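Local coordinates for putative uncharacterized protein (PDB 3TDG) that probably acts as a periplasmic thiol-disulfide oxidoreductase of the DsbG type, reducing or rearranging disulfide bonds in other proteins through a thioredoxin-fold domain, at residues V154-C159 / V183-V188. Residues are numbered along the deposited sequence; the frame is centred on the assembly and turned at random.
Sequences VSDPMC and VGWLGV
Asp-156 and the loop from Val-183 to Leu-186 meet in a buried contact, the carboxylate accepting backbone hydrogen bonds from the loop, at the C-terminal ends of the two inner strands of a thioredoxin fold's sheet, where strand 150-155 runs out toward Cys-159, first cysteine of what is probably the redox-active CxxC pair, and the parallel strand 177-182 turns toward helix 188-206. The pairing of the two strands is carried one step further by Val-183 N, which donates to Ser-155 O at 2.8 Å. Beside it, CG1 of Val-154 meets CG1 of Val-183, the two side chains at about a right angle, on a face covered by Phe-249 of helix 235-249.

Past the strand, the polar link is made by the side chain of Asp-156. With CG anti to its own backbone N (chi1 -172°), Asp-156 reaches into the 183-188 loop, and OD1 accepts from two successive amides: Trp-185 N, 2.9 Å away and nearly in line with the C-O bond, and Leu-186 N, 2.8 Å away on the syn side but 35° out of the carboxylate plane. The other oxygen looks back to its own chain: the anti lone pair of OD2 takes Met-158 N in an Asx turn, within the type I turn that leads to Cys-159, and Ser-190 OG of helix 188-206 also bonds to OD2. Three backbone amides and one hydroxyl thus surround this buried carboxylate, which should limit its rotation. Leu-186 lies obliquely against the carboxylate, and its CD1 extends beyond it to touch Cys-159 CB at 3.6 Å.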
loop_
_atom_site.group_PDB
_atom_site.type_symbol
_atom_site.label_atom_id
_atom_site.label_comp_id
_atom_site.label_asym_id
_atom_site.label_seq_id
_atom_site.Cartn_x
_atom_site.Cartn_y
_atom_site.Cartn_z
ATOM N N VAL A 154 9.683 20.622 -18.531
ATOM C CA VAL A 154 10.518 20.597 -17.328
ATOM C C VAL A 154 11.963 20.459 -17.811
ATOM O O VAL A 154 12.275 19.555 -18.586
ATOM C CB VAL A 154 10.126 19.488 -16.361
ATOM C CG1 VAL A 154 11.007 19.520 -15.084
ATOM C CG2 VAL A 154 8.630 19.604 -15.986
ATOM N N SER A 155 12.815 21.391 -17.384
ATOM C CA SER A 155 14.114 21.609 -18.000
ATOM C C SER A 155 15.158 22.058 -16.960
ATOM O O SER A 155 14.865 22.897 -16.097
ATOM C CB SER A 155 13.991 22.657 -19.099
ATOM O OG SER A 155 15.237 22.881 -19.766
ATOM N N ASP A 156 16.358 21.481 -17.058
ATOM C CA ASP A 156 17.475 21.795 -16.172
ATOM C C ASP A 156 18.501 22.577 -17.001
ATOM O O ASP A 156 18.854 22.164 -18.099
ATOM C CB ASP A 156 18.074 20.502 -15.615
ATOM C CG ASP A 156 19.116 20.746 -14.519
ATOM O OD1 ASP A 156 18.821 20.397 -13.354
ATOM O OD2 ASP A 156 20.225 21.279 -14.815
ATOM N N PRO A 157 18.960 23.734 -16.489
ATOM C CA PRO A 157 19.882 24.569 -17.256
ATOM C C PRO A 157 21.337 24.040 -17.355
ATOM O O PRO A 157 22.135 24.636 -18.081
ATOM C CB PRO A 157 19.822 25.925 -16.537
ATOM C CG PRO A 157 19.312 25.643 -15.168
ATOM C CD PRO A 157 18.725 24.254 -15.127
ATOM N N MET A 158 21.667 22.959 -16.644
ATOM C CA MET A 158 22.984 22.303 -16.757
ATOM C C MET A 158 22.909 20.984 -17.538
ATOM O O MET A 158 23.782 20.134 -17.428
ATOM C CB MET A 158 23.617 22.057 -15.372
ATOM C CG MET A 158 24.049 23.331 -14.592
ATOM S SD MET A 158 25.110 24.517 -15.467
ATOM C CE MET A 158 26.721 23.723 -15.306
ATOM N N CYS A 159 21.857 20.803 -18.326
ATOM C CA CYS A 159 21.651 19.534 -18.982
ATOM C C CYS A 159 21.783 19.744 -20.483
ATOM O O CYS A 159 21.032 20.524 -21.057
ATOM C CB CYS A 159 20.272 18.986 -18.595
ATOM S SG CYS A 159 19.657 17.580 -19.543
ATOM N N VAL A 183 14.210 23.836 -13.495
ATOM C CA VAL A 183 14.448 23.206 -12.204
ATOM C C VAL A 183 15.937 23.178 -11.839
ATOM O O VAL A 183 16.806 23.301 -12.716
ATOM C CB VAL A 183 13.892 21.773 -12.166
ATOM C CG1 VAL A 183 12.352 21.791 -12.297
ATOM C CG2 VAL A 183 14.537 20.905 -13.288
ATOM N N GLY A 184 16.208 23.001 -10.551
ATOM C CA GLY A 184 17.568 22.826 -10.046
ATOM C C GLY A 184 17.798 21.367 -9.706
ATOM O O GLY A 184 18.065 21.047 -8.562
ATOM N N TRP A 185 17.705 20.486 -10.708
ATOM C CA TRP A 185 17.577 19.033 -10.489
ATOM C C TRP A 185 18.909 18.269 -10.499
ATOM O O TRP A 185 19.101 17.321 -9.715
ATOM C CB TRP A 185 16.577 18.490 -11.532
ATOM C CG TRP A 185 16.472 16.962 -11.860
ATOM C CD1 TRP A 185 16.624 16.387 -13.100
ATOM C CD2 TRP A 185 16.092 15.894 -10.981
ATOM N NE1 TRP A 185 16.405 15.024 -13.037
ATOM C CE2 TRP A 185 16.085 14.695 -11.749
ATOM C CE3 TRP A 185 15.802 15.820 -9.618
ATOM C CZ2 TRP A 185 15.772 13.451 -11.196
ATOM C CZ3 TRP A 185 15.502 14.587 -9.072
ATOM C CH2 TRP A 185 15.489 13.421 -9.855
ATOM N N LEU A 186 19.833 18.683 -11.362
ATOM C CA LEU A 186 21.028 17.859 -11.600
ATOM C C LEU A 186 22.214 18.120 -10.660
ATOM O O LEU A 186 23.114 17.300 -10.565
ATOM C CB LEU A 186 21.440 17.885 -13.076
ATOM C CG LEU A 186 20.416 17.245 -14.029
ATOM C CD1 LEU A 186 20.881 17.388 -15.463
ATOM C CD2 LEU A 186 20.154 15.775 -13.688
ATOM N N GLY A 187 22.186 19.238 -9.941
ATOM C CA GLY A 187 23.245 19.578 -8.979
ATOM C C GLY A 187 23.183 21.029 -8.546
ATOM O O GLY A 187 22.187 21.709 -8.764
ATOM N N VAL A 188 24.259 21.509 -7.934
ATOM C CA VAL A 188 24.297 22.847 -7.343
ATOM C C VAL A 188 24.217 23.955 -8.400
ATOM O O VAL A 188 23.488 24.930 -8.238
ATOM C CB VAL A 188 25.571 23.027 -6.458
ATOM C CG1 VAL A 188 25.770 24.489 -6.074
ATOM C CG2 VAL A 188 25.479 22.156 -5.214
#